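PDB 5TZB: D-aminopeptidase from Burkholderia sp. LK4, which is a beta-aminopeptidase of the Ntn-hydrolase type in peptidase family S58, and probably removes N-terminal beta-amino acids from peptides. Local coordinates for residues G33-D43 against I198-A206; G93-I101 against C141-Y149. All coordinates share one frame; numbering follows the deposited sequence.

How the contacts relate
From the N terminus the chain first runs through the 33-43 loop, which leads into strand 48-56. Contact 1 seats this loop on strand 197-204, and so closes a long loop in the chain with 154 residues in between. Contact 2 is nested inside that span. It joins 93-101 to 141-149 and closes a shorter loop of 39 residues that includes helix 119-129. Contact 2 adds the short, weakly bonded strand 95-96 at the edge, within this chain, of the five-stranded sheet. Contact 1 fastens the N-terminal loop to the other, seven-stranded sheet. The contacts do not touch: their centres are 24 Å apart, on opposite sides of the chain's centre.

Contact 1. Residues G33-D43 against I198-A206; sequences GTPGRFNAITD and IGTASRVLA
S202 OG is gripped from the loop by two groups. S202 OG donates to D43 OD2 in a very short bond of 2.5 Å. G36 N donates to S202 OG at 3.0 Å. The hydroxyl of S202 sits between its own backbone N and carbonyl carbon (chi1 70°), which points it at the loop. D43 in turn holds the turn 36-43 together. Its OD1 takes the N-H of F38 with the syn lone pair, while A40 N reaches OD2 from above the carboxylate plane. N39 OD1 accepts S202 N at 3.0 Å, with the donor tilted 20° from the carbonyl plane. T200 OG1 accepts I41 N at 2.9 Å and is also bonded to A216 O on the next strand. Toward the end of the strand, V204 N bonds T34 O at 2.8 Å, and V204 CG2 presses tightly on G36 CA at 3.5 Å. The R203 guanidinium turns back to S202 O through NH1 and forms salt bridges with E343 and E347. The loop is thus held on strand 197-204 mainly by side chain-to-backbone bonds, with one backbone bond and the S202-D43 bond. R203 ties the strand to helix 331-355, consistent with the sheet-and-helix layering of Ntn hydrolases.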
loop_
_atom_site.group_PDB
_atom_site.type_symbol
_atom_site.label_atom_id
_atom_site.label_comp_id
_atom_site.label_asym_id
_atom_site.label_seq_id
_atom_site.Cartn_x
_atom_site.Cartn_y
_atom_site.Cartn_z
ATOM N N GLY C 33 -13.486 -27.880 -5.624
ATOM C CA GLY C 33 -12.650 -28.015 -6.809
ATOM C C GLY C 33 -11.951 -29.361 -6.877
ATOM O O GLY C 33 -12.050 -30.170 -5.950
ATOM N N THR C 34 -11.256 -29.607 -7.980
ATOM C CA THR C 34 -10.569 -30.881 -8.208
ATOM C C THR C 34 -9.043 -30.765 -8.163
ATOM O O THR C 34 -8.452 -29.972 -8.889
ATOM C CB THR C 34 -10.992 -31.494 -9.550
ATOM O OG1 THR C 34 -12.411 -31.683 -9.542
ATOM C CG2 THR C 34 -10.316 -32.847 -9.770
ATOM N N PRO C 35 -8.396 -31.575 -7.317
ATOM C CA PRO C 35 -6.941 -31.467 -7.194
ATOM C C PRO C 35 -6.200 -31.956 -8.432
ATOM O O PRO C 35 -6.741 -32.737 -9.211
ATOM C CB PRO C 35 -6.616 -32.364 -5.987
ATOM C CG PRO C 35 -7.765 -33.308 -5.871
ATOM C CD PRO C 35 -8.974 -32.624 -6.454
ATOM N N GLY C 36 -4.970 -31.477 -8.603
ATOM C CA GLY C 36 -4.069 -31.977 -9.625
ATOM C C GLY C 36 -3.536 -33.337 -9.200
ATOM O O GLY C 36 -3.901 -33.856 -8.133
ATOM N N ARG C 37 -2.659 -33.894 -10.029
ATOM C CA ARG C 37 -2.152 -35.251 -9.865
ATOM C C ARG C 37 -1.501 -35.532 -8.502
ATOM O O ARG C 37 -1.778 -36.553 -7.872
ATOM C CB ARG C 37 -1.134 -35.545 -10.958
ATOM C CG ARG C 37 -0.453 -36.893 -10.807
ATOM C CD ARG C 37 0.402 -37.188 -12.021
ATOM N NE ARG C 37 1.367 -38.246 -11.740
ATOM C CZ ARG C 37 2.436 -38.499 -12.491
ATOM N NH1 ARG C 37 2.707 -37.733 -13.543
ATOM N NH2 ARG C 37 3.254 -39.493 -12.164
ATOM N N PHE C 38 -0.624 -34.639 -8.054
ATOM C CA PHE C 38 0.054 -34.861 -6.777
ATOM C C PHE C 38 -0.675 -34.198 -5.609
ATOM O O PHE C 38 -0.340 -34.442 -4.440
ATOM C CB PHE C 38 1.499 -34.345 -6.833
ATOM C CG PHE C 38 2.305 -34.908 -7.967
ATOM C CD1 PHE C 38 2.585 -36.263 -8.025
ATOM C CD2 PHE C 38 2.804 -34.077 -8.960
ATOM C CE1 PHE C 38 3.333 -36.784 -9.066
ATOM C CE2 PHE C 38 3.550 -34.589 -10.007
ATOM C CZ PHE C 38 3.816 -35.949 -10.059
ATOM N N ASN C 39 -1.698 -33.405 -5.934
ATOM C CA ASN C 39 -2.333 -32.517 -4.968
ATOM C C ASN C 39 -1.265 -31.741 -4.205
ATOM O O ASN C 39 -1.150 -31.857 -2.980
ATOM C CB ASN C 39 -3.238 -33.287 -4.001
ATOM C CG ASN C 39 -4.144 -32.359 -3.209
ATOM O OD1 ASN C 39 -4.311 -31.189 -3.571
ATOM N ND2 ASN C 39 -4.735 -32.869 -2.135
ATOM N N ALA C 40 -0.450 -30.994 -4.951
ATOM C CA ALA C 40 0.689 -30.282 -4.384
ATOM C C ALA C 40 1.081 -29.136 -5.301
ATOM O O ALA C 40 0.642 -29.079 -6.447
ATOM C CB ALA C 40 1.867 -31.240 -4.165
ATOM N N ILE C 41 1.916 -28.228 -4.807
ATOM C CA ILE C 41 2.338 -27.079 -5.602
ATOM C C ILE C 41 3.109 -27.547 -6.847
ATOM O O ILE C 41 3.140 -26.859 -7.868
ATOM C CB ILE C 41 3.198 -26.096 -4.752
ATOM C CG1 ILE C 41 3.353 -24.738 -5.462
ATOM C CG2 ILE C 41 4.540 -26.720 -4.406
ATOM C CD1 ILE C 41 3.930 -23.642 -4.582
ATOM N N THR C 42 3.669 -28.747 -6.771
ATOM C CA THR C 42 4.415 -29.336 -7.879
ATOM C C THR C 42 3.525 -29.747 -9.064
ATOM O O THR C 42 4.026 -30.127 -10.122
ATOM C CB THR C 42 5.231 -30.541 -7.386
ATOM O OG1 THR C 42 4.391 -31.430 -6.642
ATOM C CG2 THR C 42 6.347 -30.057 -6.476
ATOM N N ASP C 43 2.209 -29.645 -8.896
ATOM C CA ASP C 43 1.282 -29.838 -10.010
ATOM C C ASP C 43 1.390 -28.686 -11.019
ATOM O O ASP C 43 1.028 -28.838 -12.183
ATOM C CB ASP C 43 -0.150 -29.959 -9.502
ATOM C CG ASP C 43 -0.445 -31.331 -8.913
ATOM O OD1 ASP C 43 0.104 -32.336 -9.416
ATOM O OD2 ASP C 43 -1.208 -31.407 -7.929
ATOM N N ILE C 198 4.784 -28.151 7.284
ATOM C CA ILE C 198 4.601 -28.042 5.840
ATOM C C ILE C 198 3.295 -28.672 5.374
ATOM O O ILE C 198 2.966 -29.791 5.773
ATOM C CB ILE C 198 5.786 -28.702 5.091
ATOM C CG1 ILE C 198 7.093 -28.004 5.467
ATOM C CG2 ILE C 198 5.582 -28.651 3.589
ATOM C CD1 ILE C 198 7.130 -26.474 5.108
ATOM N N GLY C 199 2.561 -27.949 4.529
ATOM C CA GLY C 199 1.357 -28.474 3.901
ATOM C C GLY C 199 1.267 -28.008 2.457
ATOM O O GLY C 199 1.765 -26.932 2.110
ATOM N N THR C 200 0.648 -28.813 1.600
ATOM C CA THR C 200 0.547 -28.442 0.189
ATOM C C THR C 200 -0.728 -28.997 -0.450
ATOM O O THR C 200 -1.294 -29.974 0.031
ATOM C CB THR C 200 1.787 -28.931 -0.590
ATOM O OG1 THR C 200 1.800 -28.355 -1.895
ATOM C CG2 THR C 200 1.792 -30.456 -0.714
ATOM N N ALA C 201 -1.184 -28.355 -1.518
ATOM C CA ALA C 201 -2.378 -28.790 -2.245
ATOM C C ALA C 201 -2.458 -28.062 -3.583
ATOM O O ALA C 201 -1.739 -27.088 -3.813
ATOM C CB ALA C 201 -3.653 -28.531 -1.432
ATOM N N SER C 202 -3.333 -28.544 -4.459
ATOM C CA SER C 202 -3.547 -27.912 -5.748
ATOM C C SER C 202 -4.973 -28.060 -6.245
ATOM O O SER C 202 -5.745 -28.902 -5.755
ATOM C CB SER C 202 -2.582 -28.489 -6.787
ATOM O OG SER C 202 -2.931 -29.826 -7.087
ATOM N N ARG C 203 -5.311 -27.241 -7.235
ATOM C CA ARG C 203 -6.595 -27.315 -7.921
ATOM C C ARG C 203 -6.368 -27.131 -9.416
ATOM O O ARG C 203 -5.533 -26.315 -9.836
ATOM C CB ARG C 203 -7.552 -26.240 -7.403
ATOM C CG ARG C 203 -7.992 -26.409 -5.964
ATOM C CD ARG C 203 -8.942 -27.578 -5.792
ATOM N NE ARG C 203 -9.487 -27.663 -4.435
ATOM C CZ ARG C 203 -8.898 -28.301 -3.428
ATOM N NH1 ARG C 203 -7.736 -28.917 -3.619
ATOM N NH2 ARG C 203 -9.471 -28.333 -2.225
ATOM N N VAL C 204 -7.124 -27.869 -10.220
ATOM C CA VAL C 204 -7.049 -27.729 -11.668
ATOM C C VAL C 204 -8.374 -27.172 -12.170
ATOM O O VAL C 204 -9.425 -27.731 -11.883
ATOM C CB VAL C 204 -6.778 -29.091 -12.364
ATOM C CG1 VAL C 204 -6.743 -28.922 -13.879
ATOM C CG2 VAL C 204 -5.475 -29.720 -11.867
ATOM N N LEU C 205 -8.335 -26.086 -12.929
ATOM C CA LEU C 205 -9.567 -25.535 -13.490
ATOM C C LEU C 205 -10.016 -26.370 -14.678
ATOM O O LEU C 205 -9.209 -27.056 -15.313
ATOM C CB LEU C 205 -9.375 -24.087 -13.931
ATOM C CG LEU C 205 -8.948 -23.073 -12.878
ATOM C CD1 LEU C 205 -9.127 -21.630 -13.361
ATOM C CD2 LEU C 205 -9.686 -23.319 -11.593
ATOM N N ALA C 206 -11.310 -26.325 -14.964
ATOM C CA ALA C 206 -11.858 -27.011 -16.134
ATOM C C ALA C 206 -11.401 -26.340 -17.431
ATOM O O ALA C 206 -10.961 -25.191 -17.430
ATOM C CB ALA C 206 -13.378 -27.057 -16.067
HETATM O O HOH W 1 -10.891 -27.437 -9.553
#

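Contact 2. Residues G93-I101 against C141-Y149; sequences GDATGLEWI and CMPVVMETY
T96 OG1 and E147 CG each lie between the backbone N and the carbonyl carbon of their own residue (chi1 62° and 58°), and this turns both groups onto the opposite segment. T96 OG1 thereby donates to P143 O at 2.9 Å, from above the carbonyl plane. T96 OG1 also takes a weak bond from V145 N. E147 bends again at chi2 (78°), which brings its carboxylate to the backbone N of D94. E147 OE2 accepts D94 N at 2.7 Å through its anti lone pair, and E147 OE1 is held by T116 OG1. G93 lies close by, its CA 3.1 Å from E147 OE2.

Between these two grips the backbones run antiparallel. T96 N bonds V145 O at 3.0 Å in the carbonyl plane, and the return bond from V145 N to T96 O is weak. Water 2 links D94 O to E147 N, and water 3 links G97 O to M142 O. G97 has a positive phi and is packed close to P143 O as the chain turns into helix 98-104.

The apolar contacts are light. L98 CD2 meets V144 CG1 at 4.0 Å, the two side chains at about a right angle. M142 CE lies against W100 CB at 3.8 Å and meets CG of the ring obliquely. A95 CB touches M146 CG.

A second subunit also packs here. D94 of this chain makes a salt bridge to R123 of the second subunit and a hydrogen bond to G97 N of that subunit, and T96 packs on T96 of that subunit. The contact is thus a short, loosely bonded edge strand on the mixed five-stranded sheet of this chain, set at a subunit interface of the tetramer.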
loop_
_atom_site.group_PDB
_atom_site.type_symbol
_atom_site.label_atom_id
_atom_site.label_comp_id
_atom_site.label_asym_id
_atom_site.label_seq_id
_atom_site.Cartn_x
_atom_site.Cartn_y
_atom_site.Cartn_z
ATOM N N GLY C 93 6.376 -10.664 11.066
ATOM C CA GLY C 93 7.333 -11.644 10.582
ATOM C C GLY C 93 8.379 -10.984 9.707
ATOM O O GLY C 93 8.275 -9.800 9.367
ATOM N N ASP C 94 9.387 -11.754 9.327
ATOM C CA ASP C 94 10.499 -11.212 8.564
ATOM C C ASP C 94 10.596 -11.884 7.197
ATOM O O ASP C 94 10.251 -13.065 7.036
ATOM C CB ASP C 94 11.797 -11.408 9.337
ATOM C CG ASP C 94 12.709 -10.198 9.281
ATOM O OD1 ASP C 94 12.531 -9.331 8.410
ATOM O OD2 ASP C 94 13.622 -10.131 10.125
ATOM N N ALA C 95 11.077 -11.143 6.210
ATOM C CA ALA C 95 11.261 -11.700 4.871
ATOM C C ALA C 95 12.319 -10.927 4.076
ATOM O O ALA C 95 12.559 -9.742 4.338
ATOM C CB ALA C 95 9.943 -11.712 4.117
ATOM N N THR C 96 12.971 -11.602 3.127
ATOM C CA THR C 96 13.900 -10.914 2.225
ATOM C C THR C 96 13.355 -10.973 0.805
ATOM O O THR C 96 12.463 -11.772 0.513
ATOM C CB THR C 96 15.340 -11.505 2.283
ATOM O OG1 THR C 96 15.332 -12.873 1.856
ATOM C CG2 THR C 96 15.873 -11.438 3.697
ATOM N N GLY C 97 13.819 -10.064 -0.049
ATOM C CA GLY C 97 13.485 -10.086 -1.470
ATOM C C GLY C 97 12.106 -9.575 -1.846
ATOM O O GLY C 97 11.725 -9.598 -3.018
ATOM N N LEU C 98 11.340 -9.081 -0.876
ATOM C CA LEU C 98 9.963 -8.707 -1.188
ATOM C C LEU C 98 9.808 -7.334 -1.832
ATOM O O LEU C 98 8.810 -7.082 -2.513
ATOM C CB LEU C 98 9.089 -8.765 0.067
ATOM C CG LEU C 98 8.874 -10.138 0.712
ATOM C CD1 LEU C 98 7.721 -10.075 1.701
ATOM C CD2 LEU C 98 8.642 -11.209 -0.329
ATOM N N GLU C 99 10.758 -6.429 -1.624
ATOM C CA GLU C 99 10.553 -5.072 -2.142
ATOM C C GLU C 99 10.531 -4.997 -3.666
ATOM O O GLU C 99 9.734 -4.239 -4.231
ATOM C CB GLU C 99 11.606 -4.105 -1.590
ATOM C CG GLU C 99 11.520 -3.939 -0.070
ATOM C CD GLU C 99 10.124 -3.545 0.446
ATOM O OE1 GLU C 99 9.339 -2.829 -0.242
ATOM O OE2 GLU C 99 9.816 -3.950 1.584
ATOM N N TRP C 100 11.376 -5.775 -4.335
ATOM C CA TRP C 100 11.367 -5.770 -5.803
ATOM C C TRP C 100 10.150 -6.520 -6.330
ATOM O O TRP C 100 9.662 -6.210 -7.401
ATOM C CB TRP C 100 12.649 -6.377 -6.363
ATOM C CG TRP C 100 12.815 -6.246 -7.891
ATOM C CD1 TRP C 100 13.070 -7.264 -8.773
ATOM C CD2 TRP C 100 12.779 -5.037 -8.683
ATOM N NE1 TRP C 100 13.186 -6.769 -10.057
ATOM C CE2 TRP C 100 13.011 -5.408 -10.029
ATOM C CE3 TRP C 100 12.557 -3.686 -8.390
ATOM C CZ2 TRP C 100 13.050 -4.469 -11.077
ATOM C CZ3 TRP C 100 12.583 -2.754 -9.434
ATOM C CH2 TRP C 100 12.825 -3.157 -10.761
ATOM N N ILE C 101 9.646 -7.493 -5.571
ATOM C CA ILE C 101 8.377 -8.120 -5.946
ATOM C C ILE C 101 7.239 -7.101 -5.899
ATOM O O ILE C 101 6.397 -7.072 -6.798
ATOM C CB ILE C 101 8.026 -9.316 -5.047
ATOM C CG1 ILE C 101 9.109 -10.387 -5.126
ATOM C CG2 ILE C 101 6.687 -9.916 -5.458
ATOM C CD1 ILE C 101 9.045 -11.201 -6.379
ATOM N N CYS C 141 21.683 -10.035 -6.545
ATOM C CA CYS C 141 20.813 -11.155 -6.234
ATOM C C CYS C 141 19.951 -10.840 -5.022
ATOM O O CYS C 141 20.474 -10.426 -3.995
ATOM C CB CYS C 141 21.651 -12.409 -5.982
ATOM S SG CYS C 141 20.680 -13.903 -5.715
ATOM N N MET C 142 18.640 -11.012 -5.143
ATOM C CA MET C 142 17.719 -10.701 -4.044
ATOM C C MET C 142 16.748 -11.866 -3.768
ATOM O O MET C 142 15.570 -11.799 -4.146
ATOM C CB MET C 142 16.943 -9.416 -4.358
ATOM C CG MET C 142 17.826 -8.148 -4.486
ATOM S SD MET C 142 16.885 -6.673 -4.917
ATOM C CE MET C 142 16.375 -7.072 -6.596
ATOM N N PRO C 143 17.239 -12.939 -3.120
ATOM C CA PRO C 143 16.408 -14.125 -2.842
ATOM C C PRO C 143 15.213 -13.863 -1.906
ATOM O O PRO C 143 15.272 -13.004 -1.022
ATOM C CB PRO C 143 17.391 -15.105 -2.191
ATOM C CG PRO C 143 18.786 -14.589 -2.574
ATOM C CD PRO C 143 18.624 -13.104 -2.654
ATOM N N VAL C 144 14.129 -14.604 -2.114
ATOM C CA VAL C 144 12.968 -14.499 -1.247
ATOM C C VAL C 144 13.049 -15.557 -0.158
ATOM O O VAL C 144 13.025 -16.754 -0.438
ATOM C CB VAL C 144 11.639 -14.655 -2.027
ATOM C CG1 VAL C 144 10.437 -14.659 -1.052
ATOM C CG2 VAL C 144 11.485 -13.527 -3.074
ATOM N N VAL C 145 13.165 -15.114 1.089
ATOM C CA VAL C 145 13.204 -16.031 2.213
ATOM C C VAL C 145 12.135 -15.582 3.190
ATOM O O VAL C 145 12.014 -14.386 3.473
ATOM C CB VAL C 145 14.580 -16.072 2.898
ATOM C CG1 VAL C 145 14.579 -17.083 4.047
ATOM C CG2 VAL C 145 15.657 -16.440 1.891
ATOM N N MET C 146 11.316 -16.531 3.645
ATOM C CA MET C 146 10.254 -16.238 4.595
ATOM C C MET C 146 10.412 -17.166 5.784
ATOM O O MET C 146 11.206 -18.104 5.727
ATOM C CB MET C 146 8.889 -16.379 3.924
ATOM C CG MET C 146 8.671 -15.327 2.829
ATOM S SD MET C 146 7.105 -15.490 1.961
ATOM C CE MET C 146 7.478 -16.880 0.893
ATOM N N GLU C 147 9.674 -16.911 6.866
ATOM C CA GLU C 147 9.924 -17.625 8.105
ATOM C C GLU C 147 8.703 -17.765 9.000
ATOM O O GLU C 147 7.739 -17.011 8.870
ATOM C CB GLU C 147 11.031 -16.922 8.904
ATOM C CG GLU C 147 10.746 -15.460 9.252
ATOM C CD GLU C 147 9.774 -15.280 10.433
ATOM O OE1 GLU C 147 9.662 -16.189 11.290
ATOM O OE2 GLU C 147 9.128 -14.211 10.500
ATOM N N THR C 148 8.763 -18.734 9.908
ATOM C CA THR C 148 7.890 -18.759 11.079
ATOM C C THR C 148 8.758 -19.124 12.306
ATOM O O THR C 148 9.914 -19.535 12.161
ATOM C CB THR C 148 6.711 -19.742 10.899
ATOM O OG1 THR C 148 7.223 -21.046 10.625
ATOM C CG2 THR C 148 5.810 -19.306 9.719
ATOM N N TYR C 149 8.208 -18.974 13.505
ATOM C CA TYR C 149 8.989 -19.052 14.744
ATOM C C TYR C 149 8.869 -20.408 15.471
ATOM O O TYR C 149 7.815 -20.725 16.025
ATOM C CB TYR C 149 8.549 -17.898 15.654
ATOM C CG TYR C 149 9.138 -17.881 17.041
ATOM C CD1 TYR C 149 10.400 -17.358 17.284
ATOM C CD2 TYR C 149 8.405 -18.363 18.126
ATOM C CE1 TYR C 149 10.938 -17.341 18.580
ATOM C CE2 TYR C 149 8.926 -18.348 19.416
ATOM C CZ TYR C 149 10.191 -17.832 19.638
ATOM O OH TYR C 149 10.699 -17.827 20.924
HETATM O O HOH W 2 7.952 -14.497 6.702
HETATM O O HOH W 3 13.378 -10.607 -5.084
#